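Local atomic coordinates of uncharacterized protein (Methanosarcina mazei, PDB entry 3R6A), a protein that is of unknown function but belongs to the glyoxalase/bleomycin resistance protein/dioxygenase superfamily, whose fold joins beta-alpha-beta-beta-beta units into a strongly curved mixed sheet. Residues Ala69-Asp74 against Ile113-His118; Asp74-Phe79 against Arg101-Arg106; Ile5-Ser10 against Leu45-Thr50; Arg11-Asp16 against Pro63-Gln68. All coordinates share one frame; numbering follows the deposited sequence.

Interaction 1 of 4, residues Ala69-Asp74 against Ile113-His118; sequences ATFLVD and IEYVEH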
loop_
_atom_site.group_PDB
_atom_site.type_symbol
_atom_site.label_atom_id
_atom_site.label_comp_id
_atom_site.label_asym_id
_atom_site.label_seq_id
_atom_site.Cartn_x
_atom_site.Cartn_y
_atom_site.Cartn_z
ATOM N N ALA B 69 -3.419 4.483 -0.817
ATOM C CA ALA B 69 -2.855 4.021 0.446
ATOM C C ALA B 69 -3.344 4.875 1.600
ATOM O O ALA B 69 -3.986 5.902 1.396
ATOM C CB ALA B 69 -1.334 4.067 0.381
ATOM N N THR B 70 -3.033 4.437 2.813
ATOM C CA THR B 70 -3.437 5.149 4.018
ATOM C C THR B 70 -2.200 5.524 4.824
ATOM O O THR B 70 -1.336 4.684 5.087
ATOM C CB THR B 70 -4.375 4.268 4.864
ATOM O OG1 THR B 70 -5.601 4.077 4.148
ATOM C CG2 THR B 70 -4.662 4.903 6.217
ATOM N N PHE B 71 -2.109 6.798 5.189
ATOM C CA PHE B 71 -0.988 7.292 5.973
ATOM C C PHE B 71 -1.466 7.576 7.384
ATOM O O PHE B 71 -2.330 8.428 7.583
ATOM C CB PHE B 71 -0.436 8.609 5.410
ATOM C CG PHE B 71 0.259 8.492 4.079
ATOM C CD1 PHE B 71 0.351 7.278 3.406
ATOM C CD2 PHE B 71 0.822 9.627 3.494
ATOM C CE1 PHE B 71 0.988 7.198 2.169
ATOM C CE2 PHE B 71 1.460 9.556 2.259
ATOM C CZ PHE B 71 1.543 8.337 1.596
ATOM N N LEU B 72 -0.922 6.854 8.359
ATOM C CA LEU B 72 -1.258 7.097 9.759
ATOM C C LEU B 72 -0.291 8.207 10.169
ATOM O O LEU B 72 0.926 8.060 10.022
ATOM C CB LEU B 72 -1.021 5.832 10.593
ATOM C CG LEU B 72 -1.231 5.897 12.107
ATOM C CD1 LEU B 72 -2.645 6.368 12.442
ATOM C CD2 LEU B 72 -0.981 4.514 12.689
ATOM N N VAL B 73 -0.827 9.321 10.659
ATOM C CA VAL B 73 0.004 10.459 11.033
ATOM C C VAL B 73 -0.226 10.942 12.459
ATOM O O VAL B 73 -1.227 10.606 13.088
ATOM C CB VAL B 73 -0.232 11.651 10.064
ATOM C CG1 VAL B 73 0.005 11.204 8.630
ATOM C CG2 VAL B 73 -1.656 12.174 10.209
ATOM N N ASP B 74 0.707 11.747 12.957
ATOM C CA ASP B 74 0.605 12.278 14.309
ATOM C C ASP B 74 -0.404 13.423 14.385
ATOM O O ASP B 74 -1.146 13.542 15.361
ATOM C CB ASP B 74 1.982 12.757 14.782
ATOM C CG ASP B 74 2.467 13.982 14.030
ATOM O OD1 ASP B 74 2.165 14.108 12.823
ATOM O OD2 ASP B 74 3.166 14.818 14.643
ATOM N N ILE B 113 -4.849 9.752 -1.303
ATOM C CA ILE B 113 -4.372 9.172 -0.057
ATOM C C ILE B 113 -5.280 9.487 1.123
ATOM O O ILE B 113 -5.790 10.605 1.249
ATOM C CB ILE B 113 -2.964 9.712 0.280
ATOM C CG1 ILE B 113 -1.987 9.377 -0.854
ATOM C CG2 ILE B 113 -2.498 9.154 1.632
ATOM C CD1 ILE B 113 -1.701 7.895 -1.031
ATOM N N GLU B 114 -5.486 8.496 1.982
ATOM C CA GLU B 114 -6.294 8.703 3.174
ATOM C C GLU B 114 -5.332 8.967 4.327
ATOM O O GLU B 114 -4.433 8.165 4.586
ATOM C CB GLU B 114 -7.140 7.470 3.496
ATOM C CG GLU B 114 -7.862 7.587 4.826
ATOM C CD GLU B 114 -8.559 6.306 5.227
ATOM O OE1 GLU B 114 -7.979 5.221 5.001
ATOM O OE2 GLU B 114 -9.678 6.388 5.780
ATOM N N TYR B 115 -5.499 10.106 4.990
ATOM C CA TYR B 115 -4.663 10.460 6.135
ATOM C C TYR B 115 -5.484 10.196 7.392
ATOM O O TYR B 115 -6.616 10.668 7.519
ATOM C CB TYR B 115 -4.264 11.936 6.073
ATOM C CG TYR B 115 -3.223 12.234 5.023
ATOM C CD1 TYR B 115 -1.886 12.422 5.372
ATOM C CD2 TYR B 115 -3.571 12.329 3.674
ATOM C CE1 TYR B 115 -0.923 12.703 4.410
ATOM C CE2 TYR B 115 -2.613 12.606 2.702
ATOM C CZ TYR B 115 -1.291 12.797 3.079
ATOM O OH TYR B 115 -0.341 13.118 2.135
ATOM N N VAL B 116 -4.914 9.443 8.325
ATOM C CA VAL B 116 -5.630 9.108 9.546
ATOM C C VAL B 116 -4.853 9.490 10.793
ATOM O O VAL B 116 -3.632 9.357 10.843
ATOM C CB VAL B 116 -5.925 7.596 9.600
ATOM C CG1 VAL B 116 -6.703 7.259 10.865
ATOM C CG2 VAL B 116 -6.699 7.176 8.362
ATOM N N GLU B 117 -5.577 9.962 11.801
ATOM C CA GLU B 117 -4.988 10.341 13.075
ATOM C C GLU B 117 -5.747 9.541 14.126
ATOM O O GLU B 117 -6.967 9.632 14.214
ATOM C CB GLU B 117 -5.179 11.837 13.324
ATOM C CG GLU B 117 -4.510 12.354 14.586
ATOM C CD GLU B 117 -4.851 13.806 14.867
ATOM O OE1 GLU B 117 -4.522 14.673 14.030
ATOM O OE2 GLU B 117 -5.456 14.079 15.926
ATOM N N HIS B 118 -5.030 8.738 14.903
ATOM C CA HIS B 118 -5.660 7.930 15.938
ATOM C C HIS B 118 -5.712 8.681 17.264
ATOM O O HIS B 118 -4.754 9.354 17.649
ATOM C CB HIS B 118 -4.893 6.615 16.115
ATOM C CG HIS B 118 -5.140 5.615 15.027
ATOM N ND1 HIS B 118 -4.328 4.520 14.827
ATOM C CD2 HIS B 118 -6.125 5.528 14.102
ATOM C CE1 HIS B 118 -4.803 3.800 13.826
ATOM N NE2 HIS B 118 -5.892 4.388 13.369
HETATM O O HOH W 1 -2.278 9.026 14.934
#

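Interaction 2 of 4, residues Asp74-Phe79 against Arg101-Arg106; sequences DSLDKF and RNMTVR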
loop_
_atom_site.group_PDB
_atom_site.type_symbol
_atom_site.label_atom_id
_atom_site.label_comp_id
_atom_site.label_asym_id
_atom_site.label_seq_id
_atom_site.Cartn_x
_atom_site.Cartn_y
_atom_site.Cartn_z
ATOM N N ASP B 74 0.707 11.747 12.957
ATOM C CA ASP B 74 0.605 12.278 14.309
ATOM C C ASP B 74 -0.404 13.423 14.385
ATOM O O ASP B 74 -1.146 13.542 15.361
ATOM C CB ASP B 74 1.982 12.757 14.782
ATOM C CG ASP B 74 2.467 13.982 14.030
ATOM O OD1 ASP B 74 2.165 14.108 12.823
ATOM O OD2 ASP B 74 3.166 14.818 14.643
ATOM N N SER B 75 -0.442 14.254 13.348
ATOM C CA SER B 75 -1.351 15.394 13.327
ATOM C C SER B 75 -1.930 15.709 11.949
ATOM O O SER B 75 -1.204 16.125 11.049
ATOM C CB SER B 75 -0.622 16.631 13.860
ATOM O OG SER B 75 -1.379 17.811 13.646
ATOM N N LEU B 76 -3.238 15.529 11.788
ATOM C CA LEU B 76 -3.884 15.820 10.507
ATOM C C LEU B 76 -3.729 17.281 10.118
ATOM O O LEU B 76 -3.438 17.600 8.970
ATOM C CB LEU B 76 -5.385 15.526 10.543
ATOM C CG LEU B 76 -5.974 14.132 10.356
ATOM C CD1 LEU B 76 -7.476 14.292 10.098
ATOM C CD2 LEU B 76 -5.316 13.410 9.193
ATOM N N ASP B 77 -3.944 18.168 11.084
ATOM C CA ASP B 77 -3.865 19.600 10.831
ATOM C C ASP B 77 -2.544 20.056 10.227
ATOM O O ASP B 77 -2.535 20.867 9.302
ATOM C CB ASP B 77 -4.156 20.364 12.121
ATOM C CG ASP B 77 -5.475 19.959 12.741
ATOM O OD1 ASP B 77 -6.490 19.949 12.013
ATOM O OD2 ASP B 77 -5.499 19.648 13.951
ATOM N N LYS B 78 -1.432 19.543 10.742
ATOM C CA LYS B 78 -0.122 19.915 10.220
ATOM C C LYS B 78 0.012 19.495 8.758
ATOM O O LYS B 78 0.512 20.253 7.923
ATOM C CB LYS B 78 0.984 19.263 11.053
ATOM C CG LYS B 78 1.810 20.254 11.871
ATOM C CD LYS B 78 0.951 21.058 12.832
ATOM C CE LYS B 78 0.399 20.198 13.960
ATOM N NZ LYS B 78 -0.433 20.996 14.910
ATOM N N PHE B 79 -0.444 18.284 8.452
ATOM C CA PHE B 79 -0.380 17.771 7.086
ATOM C C PHE B 79 -1.341 18.508 6.164
ATOM O O PHE B 79 -1.024 18.766 5.008
ATOM C CB PHE B 79 -0.684 16.268 7.068
ATOM C CG PHE B 79 0.503 15.411 7.399
ATOM C CD1 PHE B 79 1.438 15.092 6.419
ATOM C CD2 PHE B 79 0.716 14.962 8.700
ATOM C CE1 PHE B 79 2.571 14.341 6.725
ATOM C CE2 PHE B 79 1.848 14.207 9.019
ATOM C CZ PHE B 79 2.777 13.897 8.030
ATOM N N ARG B 101 -9.644 10.840 13.683
ATOM C CA ARG B 101 -10.053 11.751 12.612
ATOM C C ARG B 101 -9.380 11.343 11.313
ATOM O O ARG B 101 -8.239 10.896 11.322
ATOM C CB ARG B 101 -9.636 13.187 12.933
ATOM C CG ARG B 101 -10.264 13.790 14.168
ATOM C CD ARG B 101 -9.489 15.037 14.575
ATOM N NE ARG B 101 -9.524 16.076 13.548
ATOM C CZ ARG B 101 -8.531 16.931 13.317
ATOM N NH1 ARG B 101 -7.418 16.867 14.034
ATOM N NH2 ARG B 101 -8.653 17.855 12.378
ATOM N N ASN B 102 -10.080 11.497 10.194
ATOM C CA ASN B 102 -9.490 11.155 8.902
ATOM C C ASN B 102 -9.811 12.237 7.886
ATOM O O ASN B 102 -10.650 13.105 8.124
ATOM C CB ASN B 102 -10.049 9.848 8.323
ATOM C CG ASN B 102 -10.102 8.712 9.323
ATOM O OD1 ASN B 102 -9.242 8.577 10.188
ATOM N ND2 ASN B 102 -11.116 7.861 9.180
HETATM N N MSE B 103 -9.121 12.165 6.753
HETATM C CA MSE B 103 -9.349 13.061 5.625
HETATM C C MSE B 103 -8.782 12.351 4.408
HETATM O O MSE B 103 -7.859 11.540 4.522
HETATM C CB MSE B 103 -8.670 14.423 5.812
HETATM C CG MSE B 103 -7.158 14.403 5.832
HETATM SE SE MSE B 103 -6.458 16.215 5.939
HETATM C CE MSE B 103 -4.567 15.794 5.873
ATOM N N THR B 104 -9.360 12.624 3.249
ATOM C CA THR B 104 -8.891 12.014 2.013
ATOM C C THR B 104 -8.365 13.155 1.168
ATOM O O THR B 104 -8.992 14.207 1.069
ATOM C CB THR B 104 -10.023 11.260 1.301
ATOM O OG1 THR B 104 -10.460 10.181 2.141
ATOM C CG2 THR B 104 -9.528 10.679 -0.023
ATOM N N VAL B 105 -7.205 12.943 0.565
ATOM C CA VAL B 105 -6.553 13.994 -0.195
ATOM C C VAL B 105 -6.113 13.578 -1.583
ATOM O O VAL B 105 -5.649 12.462 -1.781
ATOM C CB VAL B 105 -5.295 14.470 0.569
ATOM C CG1 VAL B 105 -4.569 15.558 -0.214
ATOM C CG2 VAL B 105 -5.685 14.959 1.956
ATOM N N ARG B 106 -6.262 14.486 -2.545
ATOM C CA ARG B 106 -5.798 14.218 -3.896
ATOM C C ARG B 106 -4.518 15.022 -4.069
ATOM O O ARG B 106 -4.547 16.254 -4.111
ATOM C CB ARG B 106 -6.821 14.654 -4.957
ATOM C CG ARG B 106 -6.344 14.382 -6.393
ATOM C CD ARG B 106 -7.355 14.867 -7.433
ATOM N NE ARG B 106 -6.989 14.480 -8.799
ATOM C CZ ARG B 106 -6.066 15.085 -9.543
ATOM N NH1 ARG B 106 -5.392 16.125 -9.073
ATOM N NH2 ARG B 106 -5.812 14.641 -10.766
#

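Interaction 3 of 4, residues Ile5-Ser10 against Leu45-Thr50; sequences ILQILS and LAQIST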
loop_
_atom_site.group_PDB
_atom_site.type_symbol
_atom_site.label_atom_id
_atom_site.label_comp_id
_atom_site.label_asym_id
_atom_site.label_seq_id
_atom_site.Cartn_x
_atom_site.Cartn_y
_atom_site.Cartn_z
ATOM N N ILE B 5 4.889 11.003 9.808
ATOM C CA ILE B 5 4.185 9.846 9.271
ATOM C C ILE B 5 4.555 8.714 10.224
ATOM O O ILE B 5 5.738 8.417 10.404
ATOM C CB ILE B 5 4.684 9.480 7.856
ATOM C CG1 ILE B 5 4.429 10.644 6.895
ATOM C CG2 ILE B 5 3.995 8.202 7.368
ATOM C CD1 ILE B 5 2.979 10.868 6.555
ATOM N N LEU B 6 3.556 8.096 10.842
ATOM C CA LEU B 6 3.804 7.006 11.780
ATOM C C LEU B 6 3.852 5.658 11.065
ATOM O O LEU B 6 4.682 4.806 11.379
ATOM C CB LEU B 6 2.719 6.992 12.859
ATOM C CG LEU B 6 2.662 8.239 13.748
ATOM C CD1 LEU B 6 1.489 8.122 14.710
ATOM C CD2 LEU B 6 3.968 8.390 14.515
ATOM N N GLN B 7 2.956 5.469 10.104
ATOM C CA GLN B 7 2.904 4.229 9.335
ATOM C C GLN B 7 2.285 4.491 7.981
ATOM O O GLN B 7 1.437 5.372 7.840
ATOM C CB GLN B 7 2.022 3.173 10.007
ATOM C CG GLN B 7 2.554 2.511 11.251
ATOM C CD GLN B 7 1.693 1.322 11.639
ATOM O OE1 GLN B 7 0.473 1.445 11.785
ATOM N NE2 GLN B 7 2.321 0.161 11.797
ATOM N N ILE B 8 2.709 3.712 6.993
ATOM C CA ILE B 8 2.140 3.802 5.656
ATOM C C ILE B 8 1.470 2.446 5.494
ATOM O O ILE B 8 2.134 1.408 5.499
ATOM C CB ILE B 8 3.221 3.995 4.583
ATOM C CG1 ILE B 8 3.906 5.348 4.799
ATOM C CG2 ILE B 8 2.592 3.920 3.191
ATOM C CD1 ILE B 8 4.989 5.681 3.774
ATOM N N LEU B 9 0.148 2.458 5.381
ATOM C CA LEU B 9 -0.612 1.222 5.270
ATOM C C LEU B 9 -1.053 0.911 3.852
ATOM O O LEU B 9 -1.657 1.753 3.178
ATOM C CB LEU B 9 -1.832 1.300 6.193
ATOM C CG LEU B 9 -1.494 1.649 7.644
ATOM C CD1 LEU B 9 -2.774 1.894 8.431
ATOM C CD2 LEU B 9 -0.688 0.513 8.269
ATOM N N SER B 10 -0.743 -0.304 3.405
ATOM C CA SER B 10 -1.118 -0.759 2.067
ATOM C C SER B 10 -2.517 -1.355 2.155
ATOM O O SER B 10 -2.833 -2.078 3.098
ATOM C CB SER B 10 -0.128 -1.808 1.570
ATOM O OG SER B 10 1.181 -1.266 1.545
ATOM N N LEU B 45 -13.256 -3.463 8.281
ATOM C CA LEU B 45 -11.849 -3.087 8.221
ATOM C C LEU B 45 -10.990 -3.834 9.237
ATOM O O LEU B 45 -11.324 -3.890 10.418
ATOM C CB LEU B 45 -11.711 -1.584 8.474
ATOM C CG LEU B 45 -10.306 -0.994 8.359
ATOM C CD1 LEU B 45 -9.854 -1.063 6.906
ATOM C CD2 LEU B 45 -10.301 0.445 8.847
ATOM N N ALA B 46 -9.882 -4.398 8.769
ATOM C CA ALA B 46 -8.956 -5.106 9.648
ATOM C C ALA B 46 -7.531 -4.689 9.305
ATOM O O ALA B 46 -7.252 -4.275 8.179
ATOM C CB ALA B 46 -9.103 -6.613 9.473
ATOM N N GLN B 47 -6.630 -4.772 10.277
ATOM C CA GLN B 47 -5.235 -4.448 10.005
ATOM C C GLN B 47 -4.357 -5.577 10.499
ATOM O O GLN B 47 -4.498 -6.027 11.636
ATOM C CB GLN B 47 -4.794 -3.152 10.692
ATOM C CG GLN B 47 -3.351 -2.760 10.315
ATOM C CD GLN B 47 -2.851 -1.520 11.033
ATOM O OE1 GLN B 47 -3.621 -0.616 11.337
ATOM N NE2 GLN B 47 -1.545 -1.470 11.291
ATOM N N ILE B 48 -3.468 -6.051 9.635
ATOM C CA ILE B 48 -2.529 -7.102 10.001
ATOM C C ILE B 48 -1.184 -6.589 9.495
ATOM O O ILE B 48 -1.047 -6.262 8.313
ATOM C CB ILE B 48 -2.919 -8.449 9.358
ATOM C CG1 ILE B 48 -1.905 -9.522 9.759
ATOM C CG2 ILE B 48 -3.035 -8.302 7.855
ATOM C CD1 ILE B 48 -2.406 -10.930 9.552
ATOM N N SER B 49 -0.201 -6.500 10.390
ATOM C CA SER B 49 1.098 -5.929 10.029
ATOM C C SER B 49 0.739 -4.526 9.505
ATOM O O SER B 49 -0.073 -3.839 10.131
ATOM C CB SER B 49 1.789 -6.757 8.942
ATOM O OG SER B 49 3.078 -6.234 8.659
ATOM N N THR B 50 1.319 -4.106 8.379
ATOM C CA THR B 50 1.012 -2.786 7.808
ATOM C C THR B 50 0.034 -2.873 6.642
ATOM O O THR B 50 0.005 -2.008 5.764
ATOM C CB THR B 50 2.290 -2.033 7.342
ATOM O OG1 THR B 50 2.991 -2.803 6.358
ATOM C CG2 THR B 50 3.206 -1.784 8.527
HETATM O O HOH W 2 2.498 -1.094 4.153
#

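Interaction 4 of 4, residues Arg11-Asp16 against Pro63-Gln68; sequences RLYVAD and PFRNTQ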
loop_
_atom_site.group_PDB
_atom_site.type_symbol
_atom_site.label_atom_id
_atom_site.label_comp_id
_atom_site.label_asym_id
_atom_site.label_seq_id
_atom_site.Cartn_x
_atom_site.Cartn_y
_atom_site.Cartn_z
ATOM N N ARG B 11 -3.337 -1.071 1.152
ATOM C CA ARG B 11 -4.721 -1.517 1.137
ATOM C C ARG B 11 -5.019 -2.689 0.215
ATOM O O ARG B 11 -4.626 -2.688 -0.948
ATOM C CB ARG B 11 -5.614 -0.340 0.741
ATOM C CG ARG B 11 -5.506 0.865 1.670
ATOM C CD ARG B 11 -5.893 2.151 0.942
ATOM N NE ARG B 11 -7.312 2.218 0.576
ATOM C CZ ARG B 11 -8.271 2.685 1.372
ATOM N NH1 ARG B 11 -7.977 3.125 2.589
ATOM N NH2 ARG B 11 -9.528 2.739 0.941
ATOM N N LEU B 12 -5.716 -3.685 0.751
ATOM C CA LEU B 12 -6.126 -4.848 -0.022
ATOM C C LEU B 12 -7.642 -4.926 0.126
ATOM O O LEU B 12 -8.191 -4.622 1.190
ATOM C CB LEU B 12 -5.470 -6.133 0.502
ATOM C CG LEU B 12 -3.947 -6.235 0.384
ATOM C CD1 LEU B 12 -3.498 -7.635 0.781
ATOM C CD2 LEU B 12 -3.507 -5.931 -1.043
ATOM N N TYR B 13 -8.308 -5.329 -0.950
ATOM C CA TYR B 13 -9.762 -5.419 -0.987
ATOM C C TYR B 13 -10.196 -6.855 -1.206
ATOM O O TYR B 13 -9.806 -7.488 -2.186
ATOM C CB TYR B 13 -10.275 -4.530 -2.114
ATOM C CG TYR B 13 -9.642 -3.164 -2.086
ATOM C CD1 TYR B 13 -10.216 -2.122 -1.361
ATOM C CD2 TYR B 13 -8.428 -2.926 -2.736
ATOM C CE1 TYR B 13 -9.597 -0.875 -1.282
ATOM C CE2 TYR B 13 -7.804 -1.688 -2.661
ATOM C CZ TYR B 13 -8.393 -0.668 -1.933
ATOM O OH TYR B 13 -7.775 0.556 -1.855
ATOM N N VAL B 14 -11.014 -7.358 -0.287
ATOM C CA VAL B 14 -11.482 -8.734 -0.352
ATOM C C VAL B 14 -12.985 -8.830 -0.106
ATOM O O VAL B 14 -13.604 -7.899 0.405
ATOM C CB VAL B 14 -10.738 -9.603 0.687
ATOM C CG1 VAL B 14 -9.234 -9.557 0.415
ATOM C CG2 VAL B 14 -11.043 -9.109 2.100
ATOM N N ALA B 15 -13.562 -9.971 -0.468
ATOM C CA ALA B 15 -14.992 -10.187 -0.294
ATOM C C ALA B 15 -15.346 -10.451 1.165
ATOM O O ALA B 15 -16.348 -9.942 1.671
ATOM C CB ALA B 15 -15.443 -11.356 -1.160
ATOM N N ASP B 16 -14.522 -11.241 1.844
ATOM C CA ASP B 16 -14.780 -11.572 3.243
ATOM C C ASP B 16 -13.497 -11.635 4.056
ATOM O O ASP B 16 -12.517 -12.248 3.634
ATOM C CB ASP B 16 -15.510 -12.914 3.328
ATOM C CG ASP B 16 -16.848 -12.893 2.613
ATOM O OD1 ASP B 16 -17.765 -12.184 3.083
ATOM O OD2 ASP B 16 -16.982 -13.578 1.576
ATOM N N PRO B 63 -15.809 2.325 -4.284
ATOM C CA PRO B 63 -15.307 3.643 -3.887
ATOM C C PRO B 63 -14.018 3.611 -3.063
ATOM O O PRO B 63 -13.218 4.548 -3.114
ATOM C CB PRO B 63 -16.482 4.238 -3.113
ATOM C CG PRO B 63 -17.118 3.039 -2.508
ATOM C CD PRO B 63 -17.110 2.053 -3.649
ATOM N N PHE B 64 -13.818 2.536 -2.307
ATOM C CA PHE B 64 -12.622 2.398 -1.478
ATOM C C PHE B 64 -11.371 2.156 -2.311
ATOM O O PHE B 64 -10.261 2.502 -1.901
ATOM C CB PHE B 64 -12.810 1.254 -0.479
ATOM C CG PHE B 64 -13.808 1.557 0.598
ATOM C CD1 PHE B 64 -13.432 2.274 1.728
ATOM C CD2 PHE B 64 -15.137 1.177 0.456
ATOM C CE1 PHE B 64 -14.370 2.611 2.706
ATOM C CE2 PHE B 64 -16.082 1.509 1.426
ATOM C CZ PHE B 64 -15.699 2.227 2.551
ATOM N N ARG B 65 -11.551 1.572 -3.489
ATOM C CA ARG B 65 -10.421 1.278 -4.362
ATOM C C ARG B 65 -9.775 2.511 -4.973
ATOM O O ARG B 65 -8.671 2.430 -5.513
ATOM C CB ARG B 65 -10.846 0.319 -5.476
ATOM C CG ARG B 65 -11.020 -1.121 -5.030
ATOM C CD ARG B 65 -11.492 -1.975 -6.194
ATOM N NE ARG B 65 -11.507 -3.399 -5.881
ATOM C CZ ARG B 65 -10.418 -4.153 -5.770
ATOM N NH1 ARG B 65 -9.213 -3.624 -5.947
ATOM N NH2 ARG B 65 -10.535 -5.442 -5.491
ATOM N N ASN B 66 -10.445 3.656 -4.888
ATOM C CA ASN B 66 -9.871 4.870 -5.458
ATOM C C ASN B 66 -8.749 5.450 -4.605
ATOM O O ASN B 66 -8.004 6.319 -5.056
ATOM C CB ASN B 66 -10.957 5.922 -5.684
ATOM C CG ASN B 66 -11.963 5.493 -6.730
ATOM O OD1 ASN B 66 -11.588 4.993 -7.791
ATOM N ND2 ASN B 66 -13.241 5.689 -6.443
ATOM N N THR B 67 -8.629 4.966 -3.374
ATOM C CA THR B 67 -7.580 5.438 -2.471
ATOM C C THR B 67 -6.373 4.512 -2.597
ATOM O O THR B 67 -6.480 3.309 -2.364
ATOM C CB THR B 67 -8.077 5.457 -1.012
ATOM O OG1 THR B 67 -9.178 6.369 -0.901
ATOM C CG2 THR B 67 -6.965 5.902 -0.072
ATOM N N GLN B 68 -5.232 5.084 -2.970
ATOM C CA GLN B 68 -3.993 4.330 -3.172
ATOM C C GLN B 68 -3.403 3.719 -1.902
ATOM O O GLN B 68 -2.928 2.578 -1.908
ATOM C CB GLN B 68 -2.936 5.235 -3.817
ATOM C CG GLN B 68 -3.403 5.982 -5.063
ATOM C CD GLN B 68 -3.798 5.051 -6.182
ATOM O OE1 GLN B 68 -3.022 4.185 -6.586
ATOM N NE2 GLN B 68 -5.010 5.225 -6.696
HETATM O O HOH W 3 -2.056 0.390 -0.921
HETATM O O HOH W 4 -5.417 0.691 -3.250
#

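Interaction 1 of 4, residues Ala69-Asp74 against Ile113-His118
Phe71 and Tyr115 stand side by side on neighbouring parallel strands, and main-chain bonding holds the pair in step. Phe71 N donates to Glu114 O at 2.8 Å, and its own O receives Val116 N; Glu114 N to Ala69 O and Val73 N to Val116 O continue the pattern to either side. Beyond the last direct bond, a water bridges Val73 O and His118 N.

Aromatic and apolar packing follows. The edge of Phe71 is turned toward the face of Tyr115, with centroids 5.3 Å apart and planes at 74°. Ile113 CG2, anti to its backbone N, sits 3.7 Å from the centroid of the Phe71 ring, over one face. Tyr115 OH is bonded elsewhere, to His107. On the other side of the sheet, Leu72 CD1 lies over the centre of the His118 ring, 3.5 Å from its centroid, in a second CH-pi contact.

The polar side-chain bond is on that same side as Leu72. Thr70 OG1 donates to the anti lone pair of Glu114 OE1, 2.8 Å away; Arg11 NH1 hydrogen-bonds Thr70 OG1 and forms a salt bridge with Glu114 OE1, so the carboxylate is probably held as an anion.

Leu12 and Ile51 of the second subunit pack on Ile113 and Phe71. Such central parallel pairing of the first and last strands of the second beta-alpha-beta-beta-beta unit is characteristic of this superfamily.

Interaction 2 of 4, residues Asp74-Phe79 against Arg101-Arg106
Leu76 and Asn102 mark the nearest backbone approach, their CA atoms 7.5 Å apart where the first turn of helix 76-84 rests on strand 100-106. Leu76 carries most of the apolar contact: CD1 meets Arg101 CB at 3.7 Å and the Arg101 carbonyl, while CD2 turns to Met103 CG at 4.0 Å. Met103, modelled as selenomethionine, runs past Leu76 in the opposite direction and, extended beyond CG, brings its CE to 3.8 Å from Leu76 O and to 4.1 Å from Phe79 CB.

Arg101 turns about CG-CD (chi3 62°), which swings NE aside, and its guanidinium lies with one face against the Leu76 side chain and its edge toward Asp77. A salt bridge results: NH2 donates almost straight to Asp77 OD1 at 3.0 Å, meeting the syn side 30° out of the carboxylate plane, whereas NH1 to OD2 is weak. The apolar face contact and the edge pairing restrict how the guanidinium can turn.

Ser75 caps the helix weakly through OG, and Glu117 OE1 of strand 112-118 receives Leu76 N. Helix 76-84 packs across strands 100-106 and 112-118, Leu76 also touching Tyr115, while Phe79 reaches Leu27 of the second subunit.

Interaction 3 of 4, residues Ile5-Ser10 against Leu45-Thr50
A tight hairpin turn, with Ser49 and Thr50 at its corners and backbone angles close to type II', brings Thr50 against Leu9, midway along strand 5-14. Ser10 N donates to Thr50 O at 3.0 Å, while Leu9 CA lies 3.3 Å from the same oxygen in a CA-H...O contact. A water bonded to Ile8 O, Ser10 OG and Thr50 OG1 adds a second connection.

The turn leads from strand 44-48 into strand 51-55, the parallel neighbour of strand 5-14, so Thr50 stands where that pairing begins. Ser10 OG is also bonded to Ser10 OG of the second subunit, which places the site at the subunit interface.

Gln47 reaches over from the hairpin. Its NE2 donates to Ser49 O at 3.0 Å, in the amide plane, which helps hold the amide's rotation. The Gln47 side chain crosses Leu9 at about a right angle, with NE2 3.7 Å from Leu9 CD2, and meets the Gln7 amide tip to tip at 3.6 Å between NE2 and Gln7 OE1.

Interaction 4 of 4, residues Arg11-Asp16 against Pro63-Gln68
Phe64 O is held by Arg11 NH2 at 2.9 Å, the donor tilted 22° from the carbonyl plane, and more weakly by Thr67 N within its own turn. A rotation about CG-CD (chi3 67°) places Arg11 NE, which donates to Tyr13 OH at 3.0 Å, so two side chains of one strand brace each other. Thr67 CB lies over one guanidinium face, toward its rim and 3.6 Å from Arg11 NH2; NH1 is paired with Glu114 and Thr70.

Tyr13 slides alongside Arg65 in the opposite sense. Arg65 CG stands 3.7 Å from the centroid of the Tyr13 ring, over its centre, in a CH-pi contact. Arg65 NH1 comes to 3.4 Å from Tyr13 CD2, ring and guanidinium planes 41° apart. One water joins Tyr13 OH, at 2.7 Å, to Thr67 O, another Arg11 N to Gln68 O.

In this superfamily fold, the contact ties the irregular connection entering strand 69-73 to the C-terminal half of strand 5-14, with Gln68 also packing on Leu12 of the second subunit.

All four contacts reach one mixed sheet. Strand 5-14 serves both interaction 3 and interaction 4, whose centres are about 13 Å apart, and lies antiparallel beside strand 69-73 of interaction 1. Along the chain, interactions 3 and 4 interlock and close before interaction 1 opens; interaction 2 is nested within the loop that interaction 1 closes, their centres about 6 Å apart. Interactions 2 and 4, centres about 20 Å apart, lie on opposite sides of the chain's centre. Arg11 joins interaction 4 to interaction 1, and Glu117 joins interaction 1 to interaction 2. The central strands connect the two halves of the sheet; interactions 1, 3 and 4 meet the second subunit through several residues, interaction 2 through Phe79.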